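L-lysine 6-oxidase (Marinomonas mediterranea, PDB 3WEU) oxidises the epsilon-amino group of L-lysine with a cysteine tryptophylquinone cofactor, releasing the hydrogen peroxide that gives it antibacterial activity. Local coordinates at residues 14-19 and 197-201; 21-25 and 36-42; 58-64 and 192-198; 147-153 and 181-187. One frame throughout, in Å; residues are numbered along the deposited sequence.

Contact 1 of 4, residues 14-19 and 197-201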
loop_
_atom_site.group_PDB
_atom_site.type_symbol
_atom_site.label_atom_id
_atom_site.label_comp_id
_atom_site.label_asym_id
_atom_site.label_seq_id
_atom_site.Cartn_x
_atom_site.Cartn_y
_atom_site.Cartn_z
ATOM N N LEU A 14 -3.776 -25.852 17.139
ATOM C CA LEU A 14 -2.719 -24.910 17.396
ATOM C C LEU A 14 -2.906 -24.166 18.707
ATOM O O LEU A 14 -4.039 -23.862 19.114
ATOM C CB LEU A 14 -2.725 -23.833 16.281
ATOM C CG LEU A 14 -2.485 -24.260 14.866
ATOM C CD1 LEU A 14 -2.567 -23.026 13.991
ATOM C CD2 LEU A 14 -1.115 -24.977 14.751
ATOM N N GLY A 15 -1.793 -23.813 19.327
ATOM C CA GLY A 15 -1.804 -23.006 20.529
ATOM C C GLY A 15 -0.460 -22.313 20.737
ATOM O O GLY A 15 0.617 -22.930 20.601
ATOM N N ASN A 16 -0.524 -21.087 21.198
ATOM C CA ASN A 16 0.664 -20.282 21.432
ATOM C C ASN A 16 1.084 -20.126 22.892
ATOM O O ASN A 16 1.955 -19.317 23.217
ATOM C CB ASN A 16 0.558 -18.941 20.683
ATOM C CG ASN A 16 -0.564 -18.067 21.144
ATOM O OD1 ASN A 16 -1.495 -18.513 21.781
ATOM N ND2 ASN A 16 -0.505 -16.779 20.768
ATOM N N ALA A 17 0.463 -20.864 23.785
ATOM C CA ALA A 17 0.870 -20.814 25.199
ATOM C C ALA A 17 2.208 -21.564 25.334
ATOM O O ALA A 17 2.805 -22.004 24.334
ATOM C CB ALA A 17 -0.178 -21.447 26.102
ATOM N N ASN A 18 2.632 -21.798 26.573
ATOM C CA ASN A 18 3.908 -22.517 26.767
ATOM C C ASN A 18 3.784 -23.929 26.203
ATOM O O ASN A 18 2.702 -24.582 26.251
ATOM C CB ASN A 18 4.255 -22.560 28.243
ATOM C CG ASN A 18 5.561 -23.305 28.513
ATOM O OD1 ASN A 18 5.640 -24.535 28.566
ATOM N ND2 ASN A 18 6.602 -22.531 28.687
ATOM N N THR A 19 4.871 -24.429 25.650
ATOM C CA THR A 19 4.898 -25.774 25.045
ATOM C C THR A 19 4.395 -26.917 25.939
ATOM O O THR A 19 3.779 -27.942 25.480
ATOM C CB THR A 19 6.340 -26.054 24.469
ATOM O OG1 THR A 19 6.341 -27.266 23.695
ATOM C CG2 THR A 19 7.353 -26.156 25.636
ATOM N N GLY A 197 0.371 -30.238 17.898
ATOM C CA GLY A 197 0.701 -29.583 16.643
ATOM C C GLY A 197 1.382 -28.259 16.857
ATOM O O GLY A 197 1.982 -28.012 17.882
ATOM N N GLY A 198 1.237 -27.394 15.875
ATOM C CA GLY A 198 1.861 -26.077 15.854
ATOM C C GLY A 198 1.469 -25.099 16.934
ATOM O O GLY A 198 0.541 -25.314 17.779
ATOM N N TYR A 199 2.178 -23.989 16.853
ATOM C CA TYR A 199 2.133 -22.948 17.798
ATOM C C TYR A 199 1.404 -21.696 17.320
ATOM O O TYR A 199 1.277 -20.746 18.102
ATOM C CB TYR A 199 3.549 -22.601 18.207
ATOM C CG TYR A 199 4.255 -23.699 18.920
ATOM C CD1 TYR A 199 5.070 -24.615 18.213
ATOM C CD2 TYR A 199 4.021 -23.930 20.279
ATOM C CE1 TYR A 199 5.709 -25.656 18.888
ATOM C CE2 TYR A 199 4.628 -24.983 20.951
ATOM C CZ TYR A 199 5.468 -25.841 20.264
ATOM O OH TYR A 199 6.095 -26.839 20.939
ATOM N N GLY A 200 0.899 -21.729 16.093
ATOM C CA GLY A 200 0.247 -20.609 15.470
ATOM C C GLY A 200 1.134 -19.680 14.646
ATOM O O GLY A 200 0.704 -18.582 14.235
ATOM N N PHE A 201 2.381 -20.114 14.410
ATOM C CA PHE A 201 3.308 -19.416 13.508
ATOM C C PHE A 201 2.626 -19.033 12.190
ATOM O O PHE A 201 1.948 -19.846 11.545
ATOM C CB PHE A 201 4.512 -20.335 13.174
ATOM C CG PHE A 201 5.493 -19.719 12.220
ATOM C CD1 PHE A 201 5.313 -19.766 10.860
ATOM C CD2 PHE A 201 6.613 -19.057 12.739
ATOM C CE1 PHE A 201 6.243 -19.115 9.999
ATOM C CE2 PHE A 201 7.508 -18.422 11.896
ATOM C CZ PHE A 201 7.324 -18.463 10.546
#
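Tyr199 and the glycines flanking it lie along the 14-19 loop and touch it at Leu14 to Asn16 and again at Thr19. The one clear backbone bond runs from Gly15 N to Gly198 O, at 3.2 Å and fairly straight (159° at the hydrogen). That same carbonyl also receives the CA-H of Leu14, with Leu14 CA 3.3 Å from Gly198 O. One peptide further the roles reverse, and Gly15 O takes a CA-H...O contact from Tyr199 CA at 3.2 Å. Beside these polar contacts, the two methyls of Leu14 lie directly on bare backbone: CD2 presses against Gly198 CA at 3.4 Å, closer than usual van der Waals contact, while CD1 rests 4.0 Å from Gly200 CA. At the far end the ring of Tyr199, with CG anti to its carbonyl carbon (chi1 -65°), extends to Thr19. Thr19 OG1 meets it at the ring edge, in plane, 2.8 Å from Tyr199 OH. Asn16 contributes its CB, 3.2 Å from Tyr199 O. Its amide is occupied away from the contact, OD1 receiving Ile56 N and ND2 bonding Ser627 OG.

A second shell fixes these groups. The tyrosine hydroxyl is bonded to Glu152 OE2, and Asp220 OD2 accepts the backbone N-H groups of both Tyr199 and Phe201. Arg58 reaches Thr19 O through NH2. The arrangement joins two connecting loops of the N-terminal region: one leads from strand 4-13 to strand 22-24, the other from strand 193-196 to strand 202-204, and Thr19 and Tyr199 both pack on Thr184 of strand 181-187.

Contact 2 of 4, residues 21-25 and 36-42. With EDO (1,2-ethanediol), chain L.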
loop_
_atom_site.group_PDB
_atom_site.type_symbol
_atom_site.label_atom_id
_atom_site.label_comp_id
_atom_site.label_asym_id
_atom_site.label_seq_id
_atom_site.Cartn_x
_atom_site.Cartn_y
_atom_site.Cartn_z
ATOM N N ASN A 21 2.107 -26.622 28.287
ATOM C CA ASN A 21 0.767 -26.300 28.819
ATOM C C ASN A 21 -0.303 -26.618 27.753
ATOM O O ASN A 21 -0.540 -25.813 26.821
ATOM C CB ASN A 21 0.700 -24.829 29.227
ATOM C CG ASN A 21 -0.586 -24.448 29.929
ATOM O OD1 ASN A 21 -1.428 -25.290 30.210
ATOM N ND2 ASN A 21 -0.730 -23.181 30.254
ATOM N N PHE A 22 -0.962 -27.755 27.911
ATOM C CA PHE A 22 -1.871 -28.242 26.868
ATOM C C PHE A 22 -3.052 -28.979 27.480
ATOM O O PHE A 22 -3.001 -29.424 28.628
ATOM C CB PHE A 22 -1.174 -29.150 25.846
ATOM C CG PHE A 22 -0.416 -30.283 26.450
ATOM C CD1 PHE A 22 -1.003 -31.525 26.637
ATOM C CD2 PHE A 22 0.894 -30.105 26.828
ATOM C CE1 PHE A 22 -0.326 -32.581 27.230
ATOM C CE2 PHE A 22 1.613 -31.178 27.428
ATOM C CZ PHE A 22 0.989 -32.390 27.642
ATOM N N VAL A 23 -4.085 -29.157 26.654
ATOM C CA VAL A 23 -5.184 -29.978 26.973
ATOM C C VAL A 23 -5.175 -31.201 26.054
ATOM O O VAL A 23 -4.502 -31.214 25.025
ATOM C CB VAL A 23 -6.520 -29.167 26.891
ATOM C CG1 VAL A 23 -6.519 -28.049 27.925
ATOM C CG2 VAL A 23 -6.751 -28.509 25.551
ATOM N N LEU A 24 -5.940 -32.216 26.443
ATOM C CA LEU A 24 -6.137 -33.374 25.640
ATOM C C LEU A 24 -7.485 -33.328 24.891
ATOM O O LEU A 24 -8.388 -32.493 25.111
ATOM C CB LEU A 24 -6.101 -34.631 26.521
ATOM C CG LEU A 24 -4.747 -34.807 27.237
ATOM C CD1 LEU A 24 -4.769 -36.056 28.036
ATOM C CD2 LEU A 24 -3.574 -34.814 26.252
ATOM N N ASN A 25 -7.601 -34.278 23.984
ATOM C CA ASN A 25 -8.656 -34.246 22.985
ATOM C C ASN A 25 -10.026 -34.432 23.566
ATOM O O ASN A 25 -10.211 -35.083 24.593
ATOM C CB ASN A 25 -8.490 -35.368 21.964
ATOM C CG ASN A 25 -8.222 -36.694 22.604
ATOM O OD1 ASN A 25 -7.093 -36.977 23.060
ATOM N ND2 ASN A 25 -9.253 -37.550 22.648
ATOM N N HIS A 36 -5.437 -32.678 32.224
ATOM C CA HIS A 36 -4.827 -33.948 32.466
ATOM C C HIS A 36 -3.987 -33.945 33.744
ATOM O O HIS A 36 -3.623 -32.880 34.222
ATOM C CB HIS A 36 -3.953 -34.316 31.249
ATOM C CG HIS A 36 -2.837 -33.366 31.038
ATOM N ND1 HIS A 36 -1.669 -33.423 31.769
ATOM C CD2 HIS A 36 -2.707 -32.314 30.195
ATOM C CE1 HIS A 36 -0.887 -32.421 31.421
ATOM N NE2 HIS A 36 -1.500 -31.720 30.478
ATOM N N ASP A 37 -3.625 -35.139 34.204
ATOM C CA ASP A 37 -2.738 -35.309 35.405
ATOM C C ASP A 37 -1.289 -35.455 34.976
ATOM O O ASP A 37 -1.013 -35.375 33.829
ATOM C CB ASP A 37 -3.107 -36.504 36.249
ATOM C CG ASP A 37 -2.995 -37.814 35.539
ATOM O OD1 ASP A 37 -2.282 -38.047 34.542
ATOM O OD2 ASP A 37 -3.699 -38.669 36.009
ATOM N N VAL A 38 -0.364 -35.679 35.921
ATOM C CA VAL A 38 1.056 -35.714 35.572
ATOM C C VAL A 38 1.473 -36.884 34.731
ATOM O O VAL A 38 2.513 -36.797 34.101
ATOM C CB VAL A 38 1.960 -35.665 36.842
ATOM C CG1 VAL A 38 1.707 -34.329 37.529
ATOM C CG2 VAL A 38 1.698 -36.853 37.714
ATOM N N ASP A 39 0.634 -37.929 34.734
ATOM C CA ASP A 39 0.772 -39.085 33.875
ATOM C C ASP A 39 0.194 -38.866 32.462
ATOM O O ASP A 39 0.225 -39.803 31.667
ATOM C CB ASP A 39 0.048 -40.291 34.471
ATOM C CG ASP A 39 0.705 -40.809 35.775
ATOM O OD1 ASP A 39 1.879 -40.535 35.964
ATOM O OD2 ASP A 39 0.021 -41.511 36.542
ATOM N N LEU A 40 -0.361 -37.668 32.213
ATOM C CA LEU A 40 -0.975 -37.291 30.949
ATOM C C LEU A 40 -2.242 -38.137 30.627
ATOM O O LEU A 40 -2.569 -38.353 29.458
ATOM C CB LEU A 40 0.019 -37.412 29.813
ATOM C CG LEU A 40 0.982 -36.285 29.539
ATOM C CD1 LEU A 40 1.241 -35.271 30.639
ATOM C CD2 LEU A 40 2.199 -36.684 28.718
ATOM N N LYS A 41 -2.978 -38.532 31.660
ATOM C CA LYS A 41 -4.300 -39.068 31.524
ATOM C C LYS A 41 -5.348 -37.965 31.723
ATOM O O LYS A 41 -5.163 -37.090 32.553
ATOM C CB LYS A 41 -4.514 -40.151 32.520
ATOM C CG LYS A 41 -3.391 -41.167 32.255
ATOM C CD LYS A 41 -3.489 -42.331 33.167
ATOM C CE LYS A 41 -2.382 -43.315 32.744
ATOM N NZ LYS A 41 -2.974 -44.571 33.181
ATOM N N PRO A 42 -6.397 -38.006 30.917
ATOM C CA PRO A 42 -7.425 -36.979 30.974
ATOM C C PRO A 42 -8.098 -37.009 32.331
ATOM O O PRO A 42 -8.310 -38.106 32.884
ATOM C CB PRO A 42 -8.401 -37.381 29.882
ATOM C CG PRO A 42 -7.987 -38.733 29.407
ATOM C CD PRO A 42 -6.643 -39.023 29.886
HETATM C C1 EDO L . -1.375 -21.097 33.616
HETATM O O1 EDO L . -1.154 -19.827 33.054
HETATM C C2 EDO L . -2.787 -21.449 33.348
HETATM O O2 EDO L . -2.789 -22.309 32.182
HETATM O O HOH W 1 -0.134 -29.337 30.120
#
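Phe22 stacks on His36 in an offset arrangement, with ring centroids 4.7 Å apart and planes inclined by 21°. The contact is made near the rim, where His36 NE2 lies over one face of the phenyl ring, 3.6 Å from Phe22 CE1. At the imidazole edge, Phe22 O lies near the ring plane, 3.3 Å from His36 CD2, and a water in that plane bonds both His36 NE2 and Phe22 N. Further round the phenyl ring, Phe22 CZ meets Leu40 CD1 at 4.2 Å. Val23 gives its backbone to strand 58-66, pairing with Arg58 and Gly60. The side chain of Leu24 points across the contact, and one methyl does most of the touching: CD1 lies 3.5 Å from Leu40 O, 3.7 Å from His36 CB and 4.0 Å from Pro42 CD. Asn25 then turns to strand 58-66, where its OD1 receives Val62 N.

The imidazole cannot easily rotate, because His36 ND1 donates almost linearly (177°) to Asp37 O at 2.9 Å. That oxygen also accepts Leu40 N, from the opposite face of its plane. Lys41 N adds a bond to Asp37 OD1, which it meets from above the carboxylate plane. The bonds from Leu40 N to Asp37 O and from Asp37 N to Lys41 O, with Leu40 in a left-handed conformation, are the geometry of a type I turn followed by a G1 bulge.

Contact 3 of 4, residues 58-64 and 192-198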
loop_
_atom_site.group_PDB
_atom_site.type_symbol
_atom_site.label_atom_id
_atom_site.label_comp_id
_atom_site.label_asym_id
_atom_site.label_seq_id
_atom_site.Cartn_x
_atom_site.Cartn_y
_atom_site.Cartn_z
ATOM N N ARG A 58 -2.354 -25.443 23.429
ATOM C CA ARG A 58 -2.500 -26.496 22.426
ATOM C C ARG A 58 -3.425 -27.595 22.906
ATOM O O ARG A 58 -3.527 -27.874 24.102
ATOM C CB ARG A 58 -1.176 -27.147 22.029
ATOM C CG ARG A 58 -0.264 -26.236 21.237
ATOM C CD ARG A 58 0.943 -26.999 20.727
ATOM N NE ARG A 58 1.793 -27.469 21.822
ATOM C CZ ARG A 58 2.936 -28.127 21.632
ATOM N NH1 ARG A 58 3.331 -28.451 20.391
ATOM N NH2 ARG A 58 3.636 -28.514 22.682
ATOM N N GLN A 59 -4.157 -28.192 21.963
ATOM C CA GLN A 59 -4.912 -29.420 22.190
ATOM C C GLN A 59 -4.172 -30.537 21.529
ATOM O O GLN A 59 -3.879 -30.478 20.327
ATOM C CB GLN A 59 -6.287 -29.368 21.549
ATOM C CG GLN A 59 -7.113 -30.649 21.512
ATOM C CD GLN A 59 -8.531 -30.345 20.967
ATOM O OE1 GLN A 59 -9.195 -29.527 21.524
ATOM N NE2 GLN A 59 -8.870 -30.837 19.880
ATOM N N GLY A 60 -3.950 -31.590 22.294
ATOM C CA GLY A 60 -3.270 -32.763 21.796
ATOM C C GLY A 60 -4.171 -33.901 21.573
ATOM O O GLY A 60 -5.233 -33.973 22.210
ATOM N N GLN A 61 -3.834 -34.768 20.601
ATOM C CA GLN A 61 -4.569 -36.013 20.379
ATOM C C GLN A 61 -3.885 -37.200 20.990
ATOM O O GLN A 61 -2.739 -37.488 20.640
ATOM C CB GLN A 61 -4.745 -36.270 18.902
ATOM C CG GLN A 61 -5.425 -37.557 18.555
ATOM C CD GLN A 61 -6.925 -37.437 18.715
ATOM O OE1 GLN A 61 -7.574 -36.695 17.996
ATOM N NE2 GLN A 61 -7.469 -38.171 19.639
ATOM N N VAL A 62 -4.622 -37.940 21.818
ATOM C CA VAL A 62 -4.195 -39.275 22.291
ATOM C C VAL A 62 -4.557 -40.295 21.256
ATOM O O VAL A 62 -5.682 -40.295 20.732
ATOM C CB VAL A 62 -4.873 -39.639 23.619
ATOM C CG1 VAL A 62 -4.542 -41.048 24.082
ATOM C CG2 VAL A 62 -4.505 -38.620 24.680
ATOM N N PHE A 63 -3.613 -41.168 20.925
ATOM C CA PHE A 63 -3.891 -42.326 20.120
ATOM C C PHE A 63 -3.647 -43.574 20.954
ATOM O O PHE A 63 -2.719 -43.603 21.797
ATOM C CB PHE A 63 -2.969 -42.426 18.903
ATOM C CG PHE A 63 -3.156 -41.377 17.845
ATOM C CD1 PHE A 63 -2.555 -40.181 17.957
ATOM C CD2 PHE A 63 -3.829 -41.680 16.649
ATOM C CE1 PHE A 63 -2.679 -39.220 16.964
ATOM C CE2 PHE A 63 -3.933 -40.732 15.620
ATOM C CZ PHE A 63 -3.353 -39.495 15.767
ATOM N N LYS A 64 -4.459 -44.582 20.708
ATOM C CA LYS A 64 -4.452 -45.882 21.426
ATOM C C LYS A 64 -4.358 -46.970 20.360
ATOM O O LYS A 64 -4.787 -46.773 19.203
ATOM C CB LYS A 64 -5.682 -46.048 22.205
ATOM C CG LYS A 64 -5.795 -45.007 23.319
ATOM C CD LYS A 64 -7.025 -45.271 24.195
ATOM C CE LYS A 64 -7.265 -44.087 25.120
ATOM N NZ LYS A 64 -8.466 -44.324 25.988
ATOM N N ARG A 192 1.089 -44.499 25.520
ATOM C CA ARG A 192 0.187 -44.017 24.489
ATOM C C ARG A 192 0.775 -42.796 23.869
ATOM O O ARG A 192 1.462 -41.987 24.539
ATOM C CB ARG A 192 -1.231 -43.644 25.054
ATOM C CG ARG A 192 -1.983 -44.789 25.717
ATOM C CD ARG A 192 -3.294 -44.296 26.366
ATOM N NE ARG A 192 -3.940 -45.370 27.056
ATOM C CZ ARG A 192 -3.722 -45.641 28.333
ATOM N NH1 ARG A 192 -2.995 -44.825 29.078
ATOM N NH2 ARG A 192 -4.352 -46.667 28.867
ATOM N N LEU A 193 0.473 -42.601 22.584
ATOM C CA LEU A 193 0.940 -41.412 21.876
ATOM C C LEU A 193 0.059 -40.188 22.097
ATOM O O LEU A 193 -1.174 -40.308 22.107
ATOM C CB LEU A 193 0.974 -41.732 20.393
ATOM C CG LEU A 193 1.238 -40.561 19.449
ATOM C CD1 LEU A 193 2.618 -40.021 19.608
ATOM C CD2 LEU A 193 1.041 -40.944 17.948
ATOM N N ILE A 194 0.668 -39.043 22.253
ATOM C CA ILE A 194 -0.017 -37.747 22.225
ATOM C C ILE A 194 0.647 -36.916 21.208
ATOM O O ILE A 194 1.858 -36.684 21.273
ATOM C CB ILE A 194 0.053 -37.026 23.619
ATOM C CG1 ILE A 194 -0.753 -37.809 24.611
ATOM C CG2 ILE A 194 -0.463 -35.579 23.540
ATOM C CD1 ILE A 194 -0.447 -37.523 26.082
ATOM N N VAL A 195 -0.101 -36.463 20.210
ATOM C CA VAL A 195 0.461 -35.538 19.265
ATOM C C VAL A 195 -0.060 -34.142 19.470
ATOM O O VAL A 195 -1.256 -33.944 19.570
ATOM C CB VAL A 195 0.105 -35.934 17.827
ATOM C CG1 VAL A 195 0.754 -34.957 16.831
ATOM C CG2 VAL A 195 0.488 -37.384 17.561
ATOM N N LEU A 196 0.847 -33.197 19.603
ATOM C CA LEU A 196 0.552 -31.817 19.703
ATOM C C LEU A 196 1.112 -31.189 18.448
ATOM O O LEU A 196 2.214 -31.578 17.967
ATOM C CB LEU A 196 1.207 -31.245 20.950
ATOM C CG LEU A 196 0.670 -31.769 22.279
ATOM C CD1 LEU A 196 1.691 -31.776 23.379
ATOM C CD2 LEU A 196 -0.423 -30.858 22.755
ATOM N N GLY A 197 0.371 -30.238 17.898
ATOM C CA GLY A 197 0.701 -29.583 16.643
ATOM C C GLY A 197 1.382 -28.259 16.857
ATOM O O GLY A 197 1.982 -28.012 17.882
ATOM N N GLY A 198 1.237 -27.394 15.875
ATOM C CA GLY A 198 1.861 -26.077 15.854
ATOM C C GLY A 198 1.469 -25.099 16.934
ATOM O O GLY A 198 0.541 -25.314 17.779
HETATM O O HOH W 2 -1.806 -29.189 19.495
#
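Strands 58-64 and 193-196 run antiparallel, the axes of these short segments 4.5 Å apart at closest approach and inclined at 152°, as neighbours in the mixed beta sheet of the N-terminal region. Gln61 and Val195 form a hydrogen-bonded pair with two 2.9 Å bonds, Gln61 N to Val195 O and Val195 N to Gln61 O. Phe63 N gives Leu193 O a good bond, whereas the return bond from Leu193 N is weak.

On one face, Phe63 lies beside Leu193, pointing the same way, with Phe63 CD1 3.7 Å from Leu193 CD2. Its CE1 reaches Val195 CG2, and Phe63 and Val195 both touch Met244 of strand 237-247. The other face carries Val62 CG2 against Ile194 CG1 at 3.8 Å. Gly60, without a side chain, lets Leu196 CD2 come within 3.6 Å of Gly60 CA. Where the strands part, a water bridges Gln59 O and Gly197 N.

Arg58 closes this end. A bend at chi3 (-65°) lays its guanidinium over Leu196, whose CB sits 3.5 Å above the centre of the plane. From the edge of that plane, Arg58 NH1 donates to Gly197 O at 2.9 Å, within the carbonyl plane.

Contact 4 of 4, residues 147-153 and 181-187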
loop_
_atom_site.group_PDB
_atom_site.type_symbol
_atom_site.label_atom_id
_atom_site.label_comp_id
_atom_site.label_asym_id
_atom_site.label_seq_id
_atom_site.Cartn_x
_atom_site.Cartn_y
_atom_site.Cartn_z
ATOM N N VAL A 147 7.755 -44.528 28.564
ATOM C CA VAL A 147 7.023 -43.811 29.594
ATOM C C VAL A 147 7.335 -42.348 29.565
ATOM O O VAL A 147 8.486 -41.940 29.692
ATOM C CB VAL A 147 7.358 -44.418 30.983
ATOM C CG1 VAL A 147 6.704 -43.643 32.060
ATOM C CG2 VAL A 147 6.935 -45.884 30.984
ATOM N N MET A 148 6.303 -41.514 29.395
ATOM C CA MET A 148 6.484 -40.073 29.503
ATOM C C MET A 148 7.657 -39.535 28.664
ATOM O O MET A 148 8.407 -38.688 29.088
ATOM C CB MET A 148 6.663 -39.663 30.968
ATOM C CG MET A 148 5.485 -40.046 31.844
ATOM S SD MET A 148 3.999 -39.082 31.393
ATOM C CE MET A 148 4.599 -37.441 31.594
ATOM N N ALA A 149 7.680 -39.889 27.388
ATOM C CA ALA A 149 8.625 -39.354 26.430
ATOM C C ALA A 149 8.138 -38.025 25.843
ATOM O O ALA A 149 6.932 -37.757 25.839
ATOM C CB ALA A 149 8.821 -40.362 25.310
ATOM N N THR A 150 9.079 -37.199 25.407
ATOM C CA THR A 150 8.771 -35.938 24.743
ATOM C C THR A 150 9.811 -35.701 23.683
ATOM O O THR A 150 11.008 -35.718 23.989
ATOM C CB THR A 150 8.830 -34.768 25.688
ATOM O OG1 THR A 150 7.921 -34.945 26.763
ATOM C CG2 THR A 150 8.422 -33.490 24.983
ATOM N N VAL A 151 9.398 -35.488 22.435
ATOM C CA VAL A 151 10.313 -35.014 21.386
ATOM C C VAL A 151 9.672 -33.956 20.490
ATOM O O VAL A 151 8.560 -34.142 19.991
ATOM C CB VAL A 151 10.886 -36.178 20.575
ATOM C CG1 VAL A 151 9.841 -37.040 20.045
ATOM C CG2 VAL A 151 11.762 -35.699 19.416
ATOM N N GLU A 152 10.352 -32.839 20.304
ATOM C CA GLU A 152 9.868 -31.782 19.431
ATOM C C GLU A 152 10.022 -32.196 17.976
ATOM O O GLU A 152 10.980 -32.880 17.577
ATOM C CB GLU A 152 10.655 -30.512 19.720
ATOM C CG GLU A 152 9.980 -29.244 19.268
ATOM C CD GLU A 152 8.639 -28.916 19.968
ATOM O OE1 GLU A 152 8.300 -29.595 20.995
ATOM O OE2 GLU A 152 8.033 -27.879 19.543
ATOM N N ILE A 153 9.086 -31.791 17.149
ATOM C CA ILE A 153 9.303 -31.879 15.699
ATOM C C ILE A 153 9.967 -30.573 15.298
ATOM O O ILE A 153 9.364 -29.651 14.742
ATOM C CB ILE A 153 7.973 -32.115 14.940
ATOM C CG1 ILE A 153 7.174 -33.301 15.490
ATOM C CG2 ILE A 153 8.195 -32.375 13.469
ATOM C CD1 ILE A 153 5.705 -33.248 15.018
ATOM N N SER A 181 9.329 -25.167 14.642
ATOM C CA SER A 181 8.730 -26.383 14.999
ATOM C C SER A 181 7.343 -26.575 14.327
ATOM O O SER A 181 6.581 -25.634 14.192
ATOM C CB SER A 181 8.533 -26.444 16.511
ATOM O OG SER A 181 7.939 -27.669 16.904
ATOM N N LEU A 182 7.021 -27.822 14.088
ATOM C CA LEU A 182 5.676 -28.251 13.682
ATOM C C LEU A 182 4.823 -28.845 14.821
ATOM O O LEU A 182 3.646 -29.133 14.666
ATOM C CB LEU A 182 5.854 -29.236 12.574
ATOM C CG LEU A 182 5.606 -28.759 11.105
ATOM C CD1 LEU A 182 5.326 -27.330 10.697
ATOM C CD2 LEU A 182 6.114 -29.774 10.112
ATOM N N GLY A 183 5.466 -29.110 15.944
ATOM C CA GLY A 183 4.776 -29.537 17.122
ATOM C C GLY A 183 5.608 -30.444 17.999
ATOM O O GLY A 183 6.826 -30.342 18.006
ATOM N N THR A 184 4.932 -31.296 18.755
ATOM C CA THR A 184 5.573 -32.074 19.822
ATOM C C THR A 184 4.943 -33.458 19.904
ATOM O O THR A 184 3.715 -33.582 19.886
ATOM C CB THR A 184 5.383 -31.358 21.181
ATOM O OG1 THR A 184 5.703 -29.960 21.107
ATOM C CG2 THR A 184 6.186 -32.026 22.276
ATOM N N LEU A 185 5.737 -34.522 20.012
ATOM C CA LEU A 185 5.231 -35.865 20.264
ATOM C C LEU A 185 5.531 -36.199 21.718
ATOM O O LEU A 185 6.592 -35.819 22.259
ATOM C CB LEU A 185 5.923 -36.956 19.438
ATOM C CG LEU A 185 5.873 -36.798 17.943
ATOM C CD1 LEU A 185 6.373 -38.068 17.283
ATOM C CD2 LEU A 185 4.439 -36.461 17.486
ATOM N N ARG A 186 4.546 -36.785 22.381
ATOM C CA ARG A 186 4.751 -37.292 23.721
ATOM C C ARG A 186 4.208 -38.706 23.831
ATOM O O ARG A 186 3.431 -39.153 22.976
ATOM C CB ARG A 186 4.033 -36.424 24.724
ATOM C CG ARG A 186 4.717 -35.143 25.025
ATOM C CD ARG A 186 3.837 -34.282 25.925
ATOM N NE ARG A 186 4.551 -33.113 26.476
ATOM C CZ ARG A 186 5.129 -33.037 27.682
ATOM N NH1 ARG A 186 5.218 -34.064 28.492
ATOM N NH2 ARG A 186 5.705 -31.918 28.051
ATOM N N THR A 187 4.530 -39.359 24.934
ATOM C CA THR A 187 3.822 -40.509 25.394
ATOM C C THR A 187 3.377 -40.230 26.800
ATOM O O THR A 187 3.984 -39.419 27.494
ATOM C CB THR A 187 4.613 -41.811 25.427
ATOM O OG1 THR A 187 5.792 -41.620 26.223
ATOM C CG2 THR A 187 4.929 -42.302 23.954
HETATM O O HOH W 3 5.336 -36.927 27.922
#
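Glu152 draws the closest polar contacts between antiparallel strands 150-153 and 183-187, accepting a hydroxyl at each carboxylate oxygen. Thr184 OG1 donates to Glu152 OE1 at 2.6 Å, from above the carboxylate plane, and Ser181 OG donates to Glu152 OE2 at 2.6 Å, on the anti side but 33° out of that plane. A bend at chi2 (64°) curls the carboxylate back over the partner strand. Ser181 OG also accepts Gly183 N, an ST turn at the corner of the chain. Ile153 CG2 packs on Leu182 CB at this corner, and on the face opposite Glu152 Val151 lies alongside Leu185. Backbone bonds of 2.8 Å join Val151 N to Leu185 O and Leu185 N to Val151 O.

The loose, solvent side is where Thr150 meets Arg186. Thr150 OG1 lies 3.3 Å above the Arg186 guanidinium, toward its rim, too poorly angled for a hydrogen bond to NH1; Arg186 instead forms a salt bridge with Asp20. A water links Arg186 NH1 to the carbonyls of Ala149 and Thr187. These two remain firmly bonded, Thr187 OG1 accepting Ala149 N and itself bonded to Gly146 O. Strand 181-187 lies between strands 150-154 and 193-196, while Ile153 and Leu185 pack against strand 80-91.

The pairing of strand 181-187 with 193-196 lies between the joints of contacts 3 and 4 in one sheet; 22-24 of contact 2 adds to the far side of 58-66. Contact 3 is the buried one, built on a backbone ladder with apolar side chains on both faces. Contact 4 shares the ladder but mixes hydroxyl and carboxylate chemistry with an exposed, watered end. Contacts 1 and 2 are partly buried and rely chiefly on loops: the first on glycine backbone and a tyrosine, the second on ring stacking and a turn. Arg58 and Tyr199 tie contacts 1, 3 and 4 together, and Leu40 and Met148 meet between contacts 2 and 4.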